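Carboxypeptidase Y inhibitor (Saccharomyces cerevisiae, PDB 1WPX) inhibits carboxypeptidase Y of yeast specifically and potently, as a member of the phosphatidylethanolamine-binding protein family. Local coordinates at residues B[94-99]-B[162-167]; B[112-117]-B[146-151]; B[151-156]-B[213-218]. One frame throughout, in Å; residues are numbered along the deposited sequence.

Interaction 1 (B[94-99]-B[162-167]). With SO4 (sulfate ion), chain G.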
loop_
_atom_site.group_PDB
_atom_site.type_symbol
_atom_site.label_atom_id
_atom_site.label_comp_id
_atom_site.label_asym_id
_atom_site.label_seq_id
_atom_site.Cartn_x
_atom_site.Cartn_y
_atom_site.Cartn_z
ATOM N N MET B 94 -10.808 -24.052 7.422
ATOM C CA MET B 94 -9.718 -23.806 6.485
ATOM C C MET B 94 -9.858 -24.822 5.360
ATOM O O MET B 94 -9.808 -26.027 5.594
ATOM C CB MET B 94 -8.343 -23.957 7.131
ATOM C CG MET B 94 -7.225 -23.496 6.194
ATOM S SD MET B 94 -5.550 -23.705 6.840
ATOM C CE MET B 94 -4.742 -24.440 5.419
ATOM N N THR B 95 -10.044 -24.342 4.139
ATOM C CA THR B 95 -10.198 -25.252 3.018
ATOM C C THR B 95 -9.441 -24.803 1.767
ATOM O O THR B 95 -9.143 -23.620 1.593
ATOM C CB THR B 95 -11.690 -25.430 2.660
ATOM O OG1 THR B 95 -11.837 -26.521 1.737
ATOM C CG2 THR B 95 -12.241 -24.151 2.036
ATOM N N ASP B 96 -9.137 -25.775 0.908
ATOM C CA ASP B 96 -8.439 -25.543 -0.350
ATOM C C ASP B 96 -9.359 -26.007 -1.480
ATOM O O ASP B 96 -9.637 -27.196 -1.607
ATOM C CB ASP B 96 -7.127 -26.341 -0.375
ATOM C CG ASP B 96 -6.409 -26.258 -1.721
ATOM O OD1 ASP B 96 -6.912 -25.577 -2.640
ATOM O OD2 ASP B 96 -5.335 -26.878 -1.860
ATOM N N PRO B 97 -9.854 -25.074 -2.307
ATOM C CA PRO B 97 -10.743 -25.463 -3.408
ATOM C C PRO B 97 -9.951 -25.778 -4.675
ATOM O O PRO B 97 -10.528 -26.038 -5.737
ATOM C CB PRO B 97 -11.618 -24.235 -3.578
ATOM C CG PRO B 97 -10.618 -23.129 -3.379
ATOM C CD PRO B 97 -9.776 -23.606 -2.192
ATOM N N ASP B 98 -8.626 -25.742 -4.559
ATOM C CA ASP B 98 -7.750 -26.015 -5.693
ATOM C C ASP B 98 -6.898 -27.262 -5.451
ATOM O O ASP B 98 -5.668 -27.226 -5.542
ATOM C CB ASP B 98 -6.853 -24.801 -5.961
ATOM C CG ASP B 98 -7.650 -23.532 -6.179
ATOM O OD1 ASP B 98 -8.642 -23.573 -6.938
ATOM O OD2 ASP B 98 -7.283 -22.492 -5.597
ATOM N N ALA B 99 -7.572 -28.365 -5.139
ATOM C CA ALA B 99 -6.903 -29.629 -4.882
ATOM C C ALA B 99 -7.378 -30.668 -5.892
ATOM O O ALA B 99 -8.577 -30.876 -6.061
ATOM C CB ALA B 99 -7.202 -30.090 -3.471
ATOM N N HIS B 162 -2.267 -22.648 -4.836
ATOM C CA HIS B 162 -3.582 -23.043 -4.342
ATOM C C HIS B 162 -4.117 -21.963 -3.420
ATOM O O HIS B 162 -3.350 -21.252 -2.763
ATOM C CB HIS B 162 -3.512 -24.338 -3.529
ATOM C CG HIS B 162 -3.159 -25.552 -4.326
ATOM N ND1 HIS B 162 -3.220 -26.824 -3.798
ATOM C CD2 HIS B 162 -2.742 -25.695 -5.606
ATOM C CE1 HIS B 162 -2.858 -27.699 -4.718
ATOM N NE2 HIS B 162 -2.562 -27.039 -5.825
ATOM N N ARG B 163 -5.437 -21.853 -3.364
ATOM C CA ARG B 163 -6.077 -20.894 -2.479
ATOM C C ARG B 163 -6.341 -21.584 -1.142
ATOM O O ARG B 163 -6.949 -22.657 -1.095
ATOM C CB ARG B 163 -7.399 -20.407 -3.071
ATOM C CG ARG B 163 -7.244 -19.399 -4.190
ATOM C CD ARG B 163 -8.557 -19.181 -4.912
ATOM N NE ARG B 163 -9.041 -20.419 -5.508
ATOM C CZ ARG B 163 -10.200 -20.538 -6.144
ATOM N NH1 ARG B 163 -11.001 -19.483 -6.272
ATOM N NH2 ARG B 163 -10.565 -21.714 -6.645
ATOM N N TYR B 164 -5.858 -20.980 -0.063
ATOM C CA TYR B 164 -6.069 -21.513 1.276
ATOM C C TYR B 164 -6.992 -20.521 1.968
ATOM O O TYR B 164 -6.561 -19.451 2.407
ATOM C CB TYR B 164 -4.724 -21.648 1.982
ATOM C CG TYR B 164 -3.906 -22.740 1.346
ATOM C CD1 TYR B 164 -4.227 -24.084 1.566
ATOM C CD2 TYR B 164 -2.888 -22.443 0.437
ATOM C CE1 TYR B 164 -3.564 -25.105 0.897
ATOM C CE2 TYR B 164 -2.215 -23.460 -0.245
ATOM C CZ TYR B 164 -2.563 -24.790 -0.011
ATOM O OH TYR B 164 -1.943 -25.806 -0.697
ATOM N N VAL B 165 -8.270 -20.894 2.049
ATOM C CA VAL B 165 -9.303 -20.030 2.611
ATOM C C VAL B 165 -9.783 -20.265 4.046
ATOM O O VAL B 165 -10.250 -21.346 4.395
ATOM C CB VAL B 165 -10.545 -20.044 1.686
ATOM C CG1 VAL B 165 -11.510 -18.939 2.073
ATOM C CG2 VAL B 165 -10.107 -19.890 0.237
ATOM N N PHE B 166 -9.672 -19.225 4.871
ATOM C CA PHE B 166 -10.144 -19.281 6.249
ATOM C C PHE B 166 -11.543 -18.671 6.284
ATOM O O PHE B 166 -11.780 -17.617 5.686
ATOM C CB PHE B 166 -9.231 -18.485 7.182
ATOM C CG PHE B 166 -7.899 -19.125 7.416
ATOM C CD1 PHE B 166 -6.764 -18.665 6.753
ATOM C CD2 PHE B 166 -7.774 -20.187 8.309
ATOM C CE1 PHE B 166 -5.522 -19.252 6.979
ATOM C CE2 PHE B 166 -6.538 -20.779 8.540
ATOM C CZ PHE B 166 -5.406 -20.310 7.874
ATOM N N LEU B 167 -12.469 -19.340 6.971
ATOM C CA LEU B 167 -13.842 -18.852 7.086
ATOM C C LEU B 167 -14.347 -18.937 8.524
ATOM O O LEU B 167 -14.193 -19.969 9.188
ATOM C CB LEU B 167 -14.785 -19.646 6.175
ATOM C CG LEU B 167 -14.459 -19.693 4.682
ATOM C CD1 LEU B 167 -13.628 -20.925 4.398
ATOM C CD2 LEU B 167 -15.731 -19.745 3.871
HETATM S S SO4 G . -3.606 -29.409 -0.163
HETATM O O1 SO4 G . -3.780 -30.775 0.363
HETATM O O2 SO4 G . -2.598 -28.702 0.650
HETATM O O3 SO4 G . -3.158 -29.479 -1.566
HETATM O O4 SO4 G . -4.892 -28.694 -0.099
#

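Interaction 2 (B[112-117]-B[146-151]). With SO4 (sulfate ion), chain G.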
loop_
_atom_site.group_PDB
_atom_site.type_symbol
_atom_site.label_atom_id
_atom_site.label_comp_id
_atom_site.label_asym_id
_atom_site.label_seq_id
_atom_site.Cartn_x
_atom_site.Cartn_y
_atom_site.Cartn_z
ATOM N N HIS B 112 -8.694 -28.735 5.657
ATOM C CA HIS B 112 -7.471 -28.523 6.411
ATOM C C HIS B 112 -7.684 -28.280 7.900
ATOM O O HIS B 112 -6.825 -28.611 8.724
ATOM C CB HIS B 112 -6.699 -27.346 5.807
ATOM C CG HIS B 112 -5.909 -27.706 4.589
ATOM N ND1 HIS B 112 -4.669 -28.302 4.658
ATOM C CD2 HIS B 112 -6.196 -27.585 3.271
ATOM C CE1 HIS B 112 -4.224 -28.532 3.435
ATOM N NE2 HIS B 112 -5.132 -28.107 2.575
ATOM N N LEU B 113 -8.830 -27.712 8.253
ATOM C CA LEU B 113 -9.091 -27.409 9.649
ATOM C C LEU B 113 -10.552 -27.082 9.889
ATOM O O LEU B 113 -11.225 -26.519 9.020
ATOM C CB LEU B 113 -8.196 -26.238 10.073
ATOM C CG LEU B 113 -8.230 -25.589 11.460
ATOM C CD1 LEU B 113 -9.400 -24.643 11.546
ATOM C CD2 LEU B 113 -8.280 -26.652 12.541
ATOM N N VAL B 114 -11.034 -27.462 11.069
ATOM C CA VAL B 114 -12.410 -27.216 11.484
ATOM C C VAL B 114 -12.490 -27.212 13.002
ATOM O O VAL B 114 -12.500 -28.264 13.626
ATOM C CB VAL B 114 -13.384 -28.295 10.966
ATOM C CG1 VAL B 114 -14.760 -28.075 11.574
ATOM C CG2 VAL B 114 -13.484 -28.232 9.463
ATOM N N GLU B 115 -12.535 -26.019 13.585
ATOM C CA GLU B 115 -12.626 -25.852 15.032
ATOM C C GLU B 115 -14.006 -25.307 15.373
ATOM O O GLU B 115 -14.466 -24.342 14.755
ATOM C CB GLU B 115 -11.580 -24.859 15.509
ATOM C CG GLU B 115 -10.473 -25.459 16.317
ATOM C CD GLU B 115 -9.649 -24.388 16.979
ATOM O OE1 GLU B 115 -9.019 -23.595 16.248
ATOM O OE2 GLU B 115 -9.645 -24.334 18.228
ATOM N N CYS B 116 -14.661 -25.905 16.364
ATOM C CA CYS B 116 -15.996 -25.458 16.738
ATOM C C CYS B 116 -16.138 -25.101 18.206
ATOM O O CYS B 116 -15.239 -25.349 19.017
ATOM C CB CYS B 116 -17.025 -26.528 16.383
ATOM S SG CYS B 116 -16.901 -27.137 14.693
ATOM N N ASP B 117 -17.290 -24.517 18.531
ATOM C CA ASP B 117 -17.610 -24.109 19.889
ATOM C C ASP B 117 -16.548 -23.152 20.426
ATOM O O ASP B 117 -16.066 -23.305 21.548
ATOM C CB ASP B 117 -17.719 -25.334 20.795
ATOM C CG ASP B 117 -18.492 -26.470 20.149
ATOM O OD1 ASP B 117 -19.618 -26.232 19.654
ATOM O OD2 ASP B 117 -17.967 -27.607 20.138
ATOM N N THR B 146 -12.205 -29.594 18.197
ATOM C CA THR B 146 -11.637 -29.711 16.865
ATOM C C THR B 146 -12.182 -30.949 16.160
ATOM O O THR B 146 -11.873 -32.070 16.548
ATOM C CB THR B 146 -10.093 -29.827 16.932
ATOM O OG1 THR B 146 -9.543 -28.634 17.504
ATOM C CG2 THR B 146 -9.509 -30.031 15.542
ATOM N N LEU B 147 -12.996 -30.751 15.132
ATOM C CA LEU B 147 -13.540 -31.875 14.385
ATOM C C LEU B 147 -12.496 -32.399 13.406
ATOM O O LEU B 147 -12.427 -33.597 13.144
ATOM C CB LEU B 147 -14.791 -31.464 13.604
ATOM C CG LEU B 147 -16.002 -30.953 14.386
ATOM C CD1 LEU B 147 -17.174 -30.784 13.428
ATOM C CD2 LEU B 147 -16.355 -31.921 15.498
ATOM N N ILE B 148 -11.690 -31.491 12.862
ATOM C CA ILE B 148 -10.643 -31.852 11.908
ATOM C C ILE B 148 -9.346 -31.132 12.268
ATOM O O ILE B 148 -9.193 -29.946 11.979
ATOM C CB ILE B 148 -11.050 -31.457 10.471
ATOM C CG1 ILE B 148 -12.297 -32.241 10.045
ATOM C CG2 ILE B 148 -9.898 -31.704 9.514
ATOM C CD1 ILE B 148 -12.100 -33.741 9.971
ATOM N N GLU B 149 -8.412 -31.843 12.894
ATOM C CA GLU B 149 -7.144 -31.238 13.292
ATOM C C GLU B 149 -6.464 -30.493 12.142
ATOM O O GLU B 149 -6.652 -30.822 10.970
ATOM C CB GLU B 149 -6.200 -32.298 13.882
ATOM C CG GLU B 149 -5.867 -33.484 12.971
ATOM C CD GLU B 149 -7.079 -34.356 12.609
ATOM O OE1 GLU B 149 -7.959 -34.569 13.478
ATOM O OE2 GLU B 149 -7.137 -34.847 11.454
ATOM N N TYR B 150 -5.682 -29.474 12.488
ATOM C CA TYR B 150 -4.992 -28.664 11.495
ATOM C C TYR B 150 -3.927 -29.400 10.696
ATOM O O TYR B 150 -3.168 -30.206 11.232
ATOM C CB TYR B 150 -4.327 -27.454 12.155
ATOM C CG TYR B 150 -3.584 -26.564 11.177
ATOM C CD1 TYR B 150 -4.267 -25.628 10.402
ATOM C CD2 TYR B 150 -2.204 -26.673 11.008
ATOM C CE1 TYR B 150 -3.594 -24.815 9.481
ATOM C CE2 TYR B 150 -1.522 -25.871 10.091
ATOM C CZ TYR B 150 -2.224 -24.942 9.332
ATOM O OH TYR B 150 -1.566 -24.132 8.431
ATOM N N MET B 151 -3.878 -29.089 9.407
ATOM C CA MET B 151 -2.891 -29.648 8.498
ATOM C C MET B 151 -2.505 -28.540 7.518
ATOM O O MET B 151 -3.344 -28.063 6.753
ATOM C CB MET B 151 -3.461 -30.834 7.735
ATOM C CG MET B 151 -2.396 -31.583 6.968
ATOM S SD MET B 151 -3.030 -32.992 6.068
ATOM C CE MET B 151 -3.107 -32.284 4.408
HETATM S S SO4 G . -3.606 -29.409 -0.163
HETATM O O1 SO4 G . -3.780 -30.775 0.363
HETATM O O2 SO4 G . -2.598 -28.702 0.650
HETATM O O3 SO4 G . -3.158 -29.479 -1.566
HETATM O O4 SO4 G . -4.892 -28.694 -0.099
#

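Interaction 3 (B[151-156]-B[213-218]). With SO4 (sulfate ion), chain G.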
loop_
_atom_site.group_PDB
_atom_site.type_symbol
_atom_site.label_atom_id
_atom_site.label_comp_id
_atom_site.label_asym_id
_atom_site.label_seq_id
_atom_site.Cartn_x
_atom_site.Cartn_y
_atom_site.Cartn_z
ATOM N N MET B 151 -3.878 -29.089 9.407
ATOM C CA MET B 151 -2.891 -29.648 8.498
ATOM C C MET B 151 -2.505 -28.540 7.518
ATOM O O MET B 151 -3.344 -28.063 6.753
ATOM C CB MET B 151 -3.461 -30.834 7.735
ATOM C CG MET B 151 -2.396 -31.583 6.968
ATOM S SD MET B 151 -3.030 -32.992 6.068
ATOM C CE MET B 151 -3.107 -32.284 4.408
ATOM N N GLY B 152 -1.238 -28.129 7.555
ATOM C CA GLY B 152 -0.764 -27.072 6.680
ATOM C C GLY B 152 -0.805 -27.369 5.192
ATOM O O GLY B 152 -1.071 -28.500 4.785
ATOM N N PRO B 153 -0.533 -26.360 4.346
ATOM C CA PRO B 153 -0.547 -26.541 2.892
ATOM C C PRO B 153 0.470 -27.587 2.458
ATOM O O PRO B 153 1.570 -27.685 3.022
ATOM C CB PRO B 153 -0.195 -25.152 2.363
ATOM C CG PRO B 153 -0.661 -24.244 3.444
ATOM C CD PRO B 153 -0.216 -24.965 4.687
ATOM N N ALA B 154 0.092 -28.366 1.453
ATOM C CA ALA B 154 0.954 -29.412 0.927
ATOM C C ALA B 154 0.593 -29.652 -0.532
ATOM O O ALA B 154 0.387 -30.795 -0.956
ATOM C CB ALA B 154 0.774 -30.686 1.733
ATOM N N PRO B 155 0.515 -28.570 -1.322
ATOM C CA PRO B 155 0.171 -28.682 -2.740
ATOM C C PRO B 155 1.185 -29.510 -3.529
ATOM O O PRO B 155 2.391 -29.466 -3.261
ATOM C CB PRO B 155 0.122 -27.228 -3.192
ATOM C CG PRO B 155 1.181 -26.595 -2.350
ATOM C CD PRO B 155 0.916 -27.192 -0.991
ATOM N N PRO B 156 0.701 -30.289 -4.508
ATOM C CA PRO B 156 1.550 -31.136 -5.350
ATOM C C PRO B 156 2.513 -30.302 -6.193
ATOM O O PRO B 156 2.107 -29.357 -6.872
ATOM C CB PRO B 156 0.540 -31.884 -6.221
ATOM C CG PRO B 156 -0.696 -31.911 -5.373
ATOM C CD PRO B 156 -0.723 -30.519 -4.807
ATOM N N ASN B 213 -10.596 -14.723 5.192
ATOM C CA ASN B 213 -9.293 -14.219 4.778
ATOM C C ASN B 213 -8.657 -15.380 4.016
ATOM O O ASN B 213 -9.138 -16.506 4.101
ATOM C CB ASN B 213 -8.433 -13.870 5.990
ATOM C CG ASN B 213 -7.302 -12.903 5.652
ATOM O OD1 ASN B 213 -6.938 -12.733 4.494
ATOM N ND2 ASN B 213 -6.739 -12.276 6.672
ATOM N N PHE B 214 -7.588 -15.129 3.271
ATOM C CA PHE B 214 -6.963 -16.216 2.532
ATOM C C PHE B 214 -5.566 -15.865 2.036
ATOM O O PHE B 214 -5.166 -14.702 2.021
ATOM C CB PHE B 214 -7.843 -16.613 1.343
ATOM C CG PHE B 214 -7.786 -15.641 0.205
ATOM C CD1 PHE B 214 -7.176 -15.993 -0.993
ATOM C CD2 PHE B 214 -8.296 -14.358 0.344
ATOM C CE1 PHE B 214 -7.073 -15.078 -2.034
ATOM C CE2 PHE B 214 -8.199 -13.437 -0.689
ATOM C CZ PHE B 214 -7.584 -13.798 -1.881
ATOM N N PHE B 215 -4.827 -16.888 1.629
ATOM C CA PHE B 215 -3.481 -16.692 1.127
ATOM C C PHE B 215 -3.189 -17.740 0.061
ATOM O O PHE B 215 -3.990 -18.659 -0.154
ATOM C CB PHE B 215 -2.463 -16.777 2.277
ATOM C CG PHE B 215 -2.242 -18.170 2.821
ATOM C CD1 PHE B 215 -1.224 -18.976 2.317
ATOM C CD2 PHE B 215 -3.011 -18.654 3.876
ATOM C CE1 PHE B 215 -0.969 -20.243 2.863
ATOM C CE2 PHE B 215 -2.768 -19.922 4.433
ATOM C CZ PHE B 215 -1.744 -20.716 3.926
ATOM N N TYR B 216 -2.063 -17.576 -0.625
ATOM C CA TYR B 216 -1.653 -18.511 -1.660
ATOM C C TYR B 216 -0.366 -19.197 -1.235
ATOM O O TYR B 216 0.461 -18.625 -0.522
ATOM C CB TYR B 216 -1.402 -17.802 -2.999
ATOM C CG TYR B 216 -2.631 -17.367 -3.773
ATOM C CD1 TYR B 216 -3.164 -16.089 -3.615
ATOM C CD2 TYR B 216 -3.227 -18.219 -4.704
ATOM C CE1 TYR B 216 -4.259 -15.664 -4.371
ATOM C CE2 TYR B 216 -4.324 -17.808 -5.466
ATOM C CZ TYR B 216 -4.835 -16.528 -5.296
ATOM O OH TYR B 216 -5.920 -16.112 -6.040
ATOM N N ALA B 217 -0.210 -20.435 -1.681
ATOM C CA ALA B 217 0.980 -21.215 -1.398
ATOM C C ALA B 217 1.210 -22.068 -2.637
ATOM O O ALA B 217 0.259 -22.452 -3.328
ATOM C CB ALA B 217 0.769 -22.089 -0.180
ATOM N N GLU B 218 2.473 -22.356 -2.919
ATOM C CA GLU B 218 2.816 -23.139 -4.094
ATOM C C GLU B 218 4.074 -23.964 -3.865
ATOM O O GLU B 218 4.936 -23.597 -3.068
ATOM C CB GLU B 218 3.035 -22.196 -5.280
ATOM C CG GLU B 218 2.928 -22.840 -6.636
ATOM C CD GLU B 218 3.304 -21.890 -7.752
ATOM O OE1 GLU B 218 3.043 -22.216 -8.929
ATOM O OE2 GLU B 218 3.871 -20.818 -7.451
HETATM S S SO4 G . -3.606 -29.409 -0.163
HETATM O O1 SO4 G . -3.780 -30.775 0.363
HETATM O O2 SO4 G . -2.598 -28.702 0.650
HETATM O O3 SO4 G . -3.158 -29.479 -1.566
HETATM O O4 SO4 G . -4.892 -28.694 -0.099
#

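Interaction 1 (B[94-99]-B[162-167])
Strand 90-96 and the start of strand 162-170 form a buried antiparallel pair whose end, with the loop beyond it, holds two signature sequences of the phosphatidylethanolamine-binding family, Asp96-Pro97-Asp98 and His162-Arg163. Thr95 and Val165 make a hydrogen-bonded pair, with Thr95 N 3.0 Å from Val165 O and the reciprocal bond alongside. Past this pair side chains take over the pairing. Asp98, its CG anti to its own carbonyl carbon (chi1 -56°), meets Arg163 side-on in a two-pronged salt bridge: Arg163 NE lies 2.7 Å from Asp98 OD2 and NH2 reaches OD1, both on syn lone pairs, with carboxylate and guanidinium only 9° from coplanar. OD2 also accepts from Arg163 N, 3.0 Å away, on its anti lone pair, so it is gripped twice. Pro97 CG rests over one guanidinium face, 3.6 Å from Arg163 NH2. An alanine at Asp98 would remove all three of these bonds and would probably loosen both the buried guanidinium and the loop. Asp96 OD1 closes an Asx turn by accepting from Asp98 N, while Asp96 OD2 receives His162 ND1 at 2.9 Å on its syn lone pair, the carboxylate tilted from the imidazole plane. Asp98 O lies over one face of that ring. Tyr164 OH bonds a sulfate ion, probably from the crystallisation liquor, 3.3 Å away at O2. On the Met94-Phe166 side of the pair Met94 runs alongside the Phe166 ring, its CG over the face and Met94 SD 3.5 Å from Phe166 CE2, a Met-aromatic contact. Strand 110-120 flanks 90-96 and strand 208-217 flanks 162-170, while Ile21 of helix 21-24 touches Arg163 and Val165, and Asp24 adds a second salt bridge to Arg163.

Interaction 2 (B[112-117]-B[146-151])
The His112 imidazole, CG anti to its carbonyl carbon (chi1 -80°), is held at its edge through both nitrogens: ND1 gives its hydrogen to Met151 O, 2.5 Å away and close to the ring plane, and NE2 gives its own to O4 of the sulfate at 2.7 Å in a nearly straight bond (165°). The donor ND1 stands above the plane of the Met151 carbonyl. Met151 bends at its sulfur so that CE comes 4.0 Å from His112 CE1. The next side chain, Leu113, runs at about a right angle to Tyr150, and its CB meets the edge of that ring, 4.0 Å from CD1; the hydroxyl of Tyr150 is bound by Ala58 O and Tyr41 OH. Val114 crosses Ile148 obliquely, CB against CB at 4.0 Å, and turns CG1, anti to its backbone N (chi1 173°), toward Leu147 CB. Leu147 also lays CD1 on Cys116 SG. The backbone pairing of strands 110-120 and 145-148 explains why two successive side chains meet Val114: Leu147 and Ile148 both face it in a classic beta bulge. Val114 O takes Leu147 N at 2.9 Å, nearly along the carbonyl axis, with a weak bond from Ile148 N, and Val114 N bonds to Ile148 O. Beyond the strand the chain stays linked through a weak bond from Met151 N to His112 O. Strand 90-96 lies on the other flank of 110-120, and Trp201 of helix 198-203 touches Val114 and Leu147. Because both ring nitrogens of His112 act as donors, one to a carbonyl and one to an anion, the imidazole is probably protonated here, a state that the sulfate charge would favour, and the bond to Met151 O probably helps to fix the ring's rotation, with NE2 directed at the sulfate.

Interaction 3 (B[151-156]-B[213-218])
Two prolines of the loop after strand 145-148 lean on Phe215, Ala217 and Glu218 at the C-terminal part of strand 208-217 in a small, apolar contact of 157 Å². Pro153 has the larger share on the loop side. Its CG comes to the edge of the Phe215 ring, 3.7 Å from CZ, the two side chains crossing at about a right angle, while Pro153 CB meets Ala217 CB at 4.1 Å. Farther along, Pro155 CG lies 4.2 Å from Glu218 C, so this second proline packs against backbone. Phe215 reaches its partner because CG takes the crowded place between its own backbone N and carbonyl carbon (chi1 72°), which carries the ring tip toward the loop. The next shell is Tyr164, whose ring touches Pro153, Pro155 and Ala217 and meets that of Phe215 with the planes at about 25°. Between the prolines lies Ala154 N, which donates to O2 of the bound sulfate at 2.8 Å; with the prolines turned to the strand, the N-H between them points to the anion. His112 and Tyr164 give the same ion further bonds. This Gly152-Pro153-Ala154-Pro155-Pro156 run belongs to the conserved ligand-pocket region of the family, consistent with a rim shaped for an anionic group. Outward again, Pro155 O accepts from Thr219 OG1, joining the loop to the C-terminal tail. Strand 208-217 itself pairs with 162-170, with Phe215 backbone bonded to Tyr164 and Ala217 to His162, so the loop lies over the face of this pair that carries Tyr164, Phe215 and Ala217, and Ala58 of another loop touches Pro153.

How the interactions relate
All three contacts meet at one sulfate, to which interaction 1 gives a tyrosine hydroxyl, interaction 2 a histidine N-H and interaction 3 a backbone N-H. Interaction 1 is the wholly buried one and the most polar, its charges paired beside a strand pairing. Interaction 2 is partly exposed, and backbone bonds and a beta bulge dominate it; Met94 joins it to interaction 1 through backbone bonds to His112 and Leu113. Interaction 3 is buried but slight and apolar, sharing Met151 with interaction 2 and backing onto Tyr164 of interaction 1. Strands 110-120, 90-96, 162-170 and 208-217 are successive neighbours in the sheet beneath them.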